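Molybdopterin biosynthesis moeA protein (Pyrococcus horikoshii, PDB 1WU2) probably takes part in the late steps of molybdenum cofactor biosynthesis, where MoeA proteins promote insertion of molybdenum into the pterin dithiolene. Local coordinates at the interface of chains A and B. Sequence-based numbering; all coordinates share one arbitrary frame. Chains: chain A/B, molybdopterin biosynthesis moeA protein.

Contact 1: the interface of chains A and B. Residues chain A 147, 155, 164-165, 167-168, 171; chain B 211, 214-215, 366-367, 370.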
# COMPACT_ATOMS: atom_id res chain seq x y z
N ASP A 147 -12.87 6.88 23.99
CA ASP A 147 -12.21 6.16 22.90
C ASP A 147 -13.27 5.56 21.96
O ASP A 147 -13.41 6.01 20.83
CB ASP A 147 -11.28 5.08 23.45
CG ASP A 147 -10.39 4.47 22.38
OD1 ASP A 147 -10.46 4.92 21.22
OD2 ASP A 147 -9.59 3.54 22.60
N LEU A 155 -15.30 0.06 13.29
CA LEU A 155 -14.74 -0.22 11.96
C LEU A 155 -15.87 -0.52 10.98
O LEU A 155 -16.70 -1.39 11.23
CB LEU A 155 -13.79 -1.42 12.02
CG LEU A 155 -12.44 -1.19 12.69
CD1 LEU A 155 -11.77 -2.53 13.00
CD2 LEU A 155 -11.54 -0.33 11.83
N GLN A 164 -3.27 -1.01 13.28
CA GLN A 164 -4.05 -0.27 14.28
C GLN A 164 -5.51 -0.74 14.34
O GLN A 164 -6.12 -0.73 15.42
CB GLN A 164 -3.97 1.26 14.05
CG GLN A 164 -4.56 1.78 12.72
CD GLN A 164 -3.49 2.18 11.71
OE1 GLN A 164 -2.71 1.33 11.27
NE2 GLN A 164 -3.46 3.45 11.32
N ASP A 165 -6.06 -1.16 13.20
CA ASP A 165 -7.41 -1.74 13.16
C ASP A 165 -7.45 -3.08 13.89
O ASP A 165 -8.41 -3.38 14.60
CB ASP A 165 -7.88 -1.95 11.71
CG ASP A 165 -7.85 -0.67 10.88
OD1 ASP A 165 -7.89 0.44 11.46
OD2 ASP A 165 -7.80 -0.67 9.63
N ALA A 167 -5.56 -4.01 16.29
CA ALA A 167 -5.38 -3.72 17.70
C ALA A 167 -6.70 -3.33 18.35
O ALA A 167 -6.97 -3.70 19.49
CB ALA A 167 -4.37 -2.60 17.87
N MSE A 168 -7.53 -2.58 17.61
CA MSE A 168 -8.86 -2.19 18.07
C MSE A 168 -9.74 -3.42 18.19
O MSE A 168 -10.61 -3.48 19.06
CB MSE A 168 -9.50 -1.19 17.11
CG MSE A 168 -10.94 -0.81 17.45
SE MSE A 168 -11.09 0.08 19.18
CE MSE A 168 -10.75 1.93 18.59
N ALA A 171 -8.90 -5.01 21.35
CA ALA A 171 -9.47 -4.19 22.42
C ALA A 171 -10.94 -4.52 22.66
O ALA A 171 -11.43 -4.39 23.78
CB ALA A 171 -9.30 -2.70 22.10
N THR B 211 -2.96 -4.07 23.64
CA THR B 211 -3.07 -4.04 22.18
C THR B 211 -1.78 -3.66 21.45
O THR B 211 -1.70 -3.81 20.23
CB THR B 211 -4.20 -3.08 21.76
OG1 THR B 211 -3.88 -1.74 22.16
CG2 THR B 211 -5.49 -3.39 22.49
N ILE B 214 0.14 -6.77 19.37
CA ILE B 214 -0.39 -7.13 18.07
C ILE B 214 -0.26 -5.99 17.05
O ILE B 214 -0.06 -6.23 15.86
CB ILE B 214 -1.87 -7.62 18.19
CG1 ILE B 214 -2.34 -8.28 16.89
CG2 ILE B 214 -2.81 -6.48 18.58
CD1 ILE B 214 -1.82 -9.70 16.68
N MSE B 215 -0.34 -4.75 17.52
CA MSE B 215 -0.16 -3.59 16.65
C MSE B 215 1.27 -3.51 16.15
O MSE B 215 1.51 -3.14 15.01
CB MSE B 215 -0.53 -2.28 17.35
CG MSE B 215 -0.76 -1.14 16.37
SE MSE B 215 -1.05 0.59 17.22
CE MSE B 215 0.68 0.82 18.05
N LEU B 366 -7.26 4.65 20.87
CA LEU B 366 -6.90 3.90 19.68
C LEU B 366 -7.66 4.38 18.44
O LEU B 366 -7.18 4.25 17.32
CB LEU B 366 -7.21 2.42 19.93
CG LEU B 366 -6.50 1.31 19.14
CD1 LEU B 366 -5.05 1.66 18.86
CD2 LEU B 366 -6.59 -0.00 19.92
N SER B 367 -8.85 4.94 18.66
CA SER B 367 -9.77 5.33 17.58
C SER B 367 -9.23 6.42 16.65
O SER B 367 -9.65 6.50 15.50
CB SER B 367 -11.10 5.81 18.19
OG SER B 367 -10.93 7.00 18.94
N LEU B 370 -7.36 4.87 13.90
CA LEU B 370 -8.31 4.30 12.93
C LEU B 370 -8.86 5.36 11.97
O LEU B 370 -9.15 5.07 10.81
CB LEU B 370 -9.47 3.61 13.66
CG LEU B 370 -9.26 2.14 14.02
CD1 LEU B 370 -8.13 1.97 15.02
CD2 LEU B 370 -10.55 1.54 14.56
O HOH W 1 -10.27 2.09 10.23

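Contact 2: the interface of chains A and B. Residues chain A 326-329, 350, 392; chain B 328-329, 350, 352-353, 395.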
# COMPACT_ATOMS: atom_id res chain seq x y z
N VAL A 326 -5.06 5.49 -3.80
CA VAL A 326 -4.76 6.84 -3.36
C VAL A 326 -4.63 7.76 -4.56
O VAL A 326 -3.87 7.47 -5.49
CB VAL A 326 -3.43 6.90 -2.57
CG1 VAL A 326 -3.30 8.23 -1.85
CG2 VAL A 326 -3.32 5.74 -1.59
N LYS A 327 -5.37 8.87 -4.55
CA LYS A 327 -5.24 9.90 -5.57
C LYS A 327 -4.43 11.07 -5.03
O LYS A 327 -4.68 11.55 -3.92
CB LYS A 327 -6.61 10.36 -6.05
CG LYS A 327 -7.25 9.43 -7.07
CD LYS A 327 -8.09 10.18 -8.10
CE LYS A 327 -8.62 9.25 -9.19
NZ LYS A 327 -9.14 7.96 -8.63
N VAL A 328 -3.47 11.53 -5.82
CA VAL A 328 -2.50 12.54 -5.41
C VAL A 328 -2.46 13.70 -6.42
O VAL A 328 -2.50 13.49 -7.63
CB VAL A 328 -1.08 11.93 -5.29
CG1 VAL A 328 -0.07 12.97 -4.86
CG2 VAL A 328 -1.10 10.76 -4.31
N LYS A 329 -2.38 14.92 -5.89
CA LYS A 329 -2.23 16.13 -6.71
C LYS A 329 -0.75 16.34 -7.02
O LYS A 329 0.08 16.25 -6.12
CB LYS A 329 -2.80 17.33 -5.95
CG LYS A 329 -2.72 18.68 -6.69
CD LYS A 329 -2.75 19.86 -5.71
CE LYS A 329 -3.92 20.80 -5.99
NZ LYS A 329 -4.13 21.77 -4.88
N TYR A 350 6.19 9.60 -9.67
CA TYR A 350 5.88 10.68 -8.76
C TYR A 350 6.93 10.77 -7.65
O TYR A 350 7.15 9.80 -6.92
CB TYR A 350 4.50 10.47 -8.14
CG TYR A 350 4.19 11.47 -7.05
CD1 TYR A 350 3.75 12.75 -7.36
CD2 TYR A 350 4.37 11.13 -5.72
CE1 TYR A 350 3.48 13.67 -6.36
CE2 TYR A 350 4.11 12.05 -4.71
CZ TYR A 350 3.66 13.31 -5.04
OH TYR A 350 3.41 14.22 -4.04
N TRP A 392 -4.17 14.84 -11.49
CA TRP A 392 -4.48 13.84 -10.49
C TRP A 392 -3.97 12.49 -10.98
O TRP A 392 -4.23 12.09 -12.11
CB TRP A 392 -5.99 13.79 -10.24
CG TRP A 392 -6.50 15.09 -9.73
CD1 TRP A 392 -6.95 16.15 -10.47
CD2 TRP A 392 -6.58 15.51 -8.36
NE1 TRP A 392 -7.32 17.18 -9.65
CE2 TRP A 392 -7.10 16.82 -8.35
CE3 TRP A 392 -6.26 14.90 -7.14
CZ2 TRP A 392 -7.31 17.53 -7.17
CZ3 TRP A 392 -6.47 15.60 -5.97
CH2 TRP A 392 -6.99 16.91 -5.99
N VAL B 328 3.15 13.29 0.05
CA VAL B 328 2.27 14.00 -0.88
C VAL B 328 1.96 15.42 -0.41
O VAL B 328 2.19 15.77 0.74
CB VAL B 328 0.96 13.21 -1.13
CG1 VAL B 328 1.26 11.76 -1.50
CG2 VAL B 328 0.03 13.26 0.08
N LYS B 329 1.42 16.23 -1.33
CA LYS B 329 1.05 17.62 -1.05
C LYS B 329 -0.44 17.71 -0.81
O LYS B 329 -1.23 17.24 -1.63
CB LYS B 329 1.41 18.53 -2.22
CG LYS B 329 2.90 18.82 -2.38
CD LYS B 329 3.14 19.91 -3.43
CE LYS B 329 4.29 20.84 -3.05
NZ LYS B 329 4.81 21.59 -4.23
N TYR B 350 -6.08 12.09 4.80
CA TYR B 350 -5.85 12.63 3.46
C TYR B 350 -6.84 12.03 2.45
O TYR B 350 -7.11 10.83 2.47
CB TYR B 350 -4.42 12.36 3.00
CG TYR B 350 -4.20 12.67 1.54
CD1 TYR B 350 -4.20 11.65 0.59
CD2 TYR B 350 -4.03 13.98 1.11
CE1 TYR B 350 -4.02 11.93 -0.75
CE2 TYR B 350 -3.85 14.27 -0.23
CZ TYR B 350 -3.85 13.24 -1.16
OH TYR B 350 -3.68 13.51 -2.50
N ASN B 352 -8.01 13.17 -1.81
CA ASN B 352 -8.11 14.06 -2.97
C ASN B 352 -7.59 15.48 -2.70
O ASN B 352 -8.32 16.47 -2.86
CB ASN B 352 -9.56 14.11 -3.49
CG ASN B 352 -10.05 12.75 -3.99
OD1 ASN B 352 -11.25 12.46 -3.93
ND2 ASN B 352 -9.13 11.93 -4.48
N GLY B 353 -6.33 15.56 -2.28
CA GLY B 353 -5.64 16.82 -2.12
C GLY B 353 -5.99 17.63 -0.88
O GLY B 353 -5.57 18.78 -0.76
N LEU B 395 2.01 9.33 4.05
CA LEU B 395 0.95 8.33 4.11
C LEU B 395 1.37 7.16 4.99
O LEU B 395 2.54 6.77 5.00
CB LEU B 395 0.61 7.82 2.71
CG LEU B 395 0.09 8.85 1.71
CD1 LEU B 395 -0.21 8.16 0.40
CD2 LEU B 395 -1.15 9.57 2.23
O HOH W 2 1.81 16.12 -4.37

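Contact 1: the interface of chains A and B
B:Leu370 sits at the apolar centre, its two methyl branches spread against chain A. CD2 presses on A:Leu155 CD2 at 3.5 Å, a tight contact in which the two leucines cross at about a right angle. The same methyl touches CG of A:Met168, a selenomethionine whose side chain leaves anti to the backbone N (chi1 176°) and then bends at chi2 and chi3, bringing its terminal methyl CE to 3.7 Å from B:Ser367 CA. B:Leu366 adds its CD2, 3.7 Å from A:Met168 CA. One residue earlier on the helix, the small A:Ala167 fits among B:Thr211, B:Ile214 and B:Met215, with its CB 3.9 Å from B:Met215 CB. At one margin a water bridges A:Asp165 OD1 and the carbonyl O of B:Leu370. At the other, the A:Asp147 carboxylate caps the start of helix 367-370: OD1 takes the amide N of B:Ser367 at 3.0 Å through its syn lone pair (153° at H), while OD2 meets the amide N of B:Leu366 at 3.1 Å from above the carboxylate plane. The helix end would favour the charged carboxylate. An alanine in place of A:Asp147 would remove both carboxylate oxygens and would probably loosen the hold on this helix start. In the fold, helix 163-171 of chain A, from the MoeA N-terminal region, lies against the start of helix 212-222 and the short C-terminal-region helix of chain B.

Contact 2: the interface of chains A and B
Strands of the MoeA C-terminal region (domain IV) from both chains meet here, and the two copies of Tyr350 do different work. B:Tyr350 extends with CG anti to its backbone N (chi1 170°) and sends its phenol OH across to the backbone carbonyl of A:Lys327. That hydrogen bond, 2.6 Å from B:Tyr350 OH to A:Lys327 O, lies in the carbonyl plane on a lone pair, with a C=O...donor angle of 134°. The ring is held between groups of its own chain: B:Val328 CG2 stands 4.0 Å above the centre of one face, and B:Asn352 N lies over the rim of the other. A:Val326 crosses this ring obliquely, and its CG1 also meets B:Leu395 CD1 tip to tip at 3.8 Å. Beside them the two Val328 side chains cross obliquely, with A:Val328 CG2 3.8 Å from B:Val328 CG1; CG1 is anti to the backbone N in A:Val328 but anti to the carbonyl carbon in B:Val328, so the two valines present different branches. A:Trp392 turns the edge of its six-membered ring to chain B, where B:Gly353 N lies in the ring plane and CH2 comes within 3.4 Å of B:Asn352 O. A:Lys329 CB lies over the rim of one indole face. B:Asn352 runs alongside A:Lys327, pointing the same way, with B:Asn352 ND2 3.4 Å from A:Lys327 CB. The A:Tyr350 OH works through a water that also contacts A:Lys329 O and B:Lys329 N, this last at 3.1 Å.

The C-alpha centres of contact 1 and contact 2 lie about 25 Å apart along one two-fold interface, and the two have no residue in common. Chain B supplies C-terminal-region residues to both, so this region ties the two patches together. Its partners differ: contact 1 sets it against the N-terminal region of chain A, whereas contact 2 sets it against its own counterpart. Each has a twin with the chains exchanged, so the two subunits are joined at several points along their length. This agrees with a MoeA dimer, although the structure alone does not prove that state in solution.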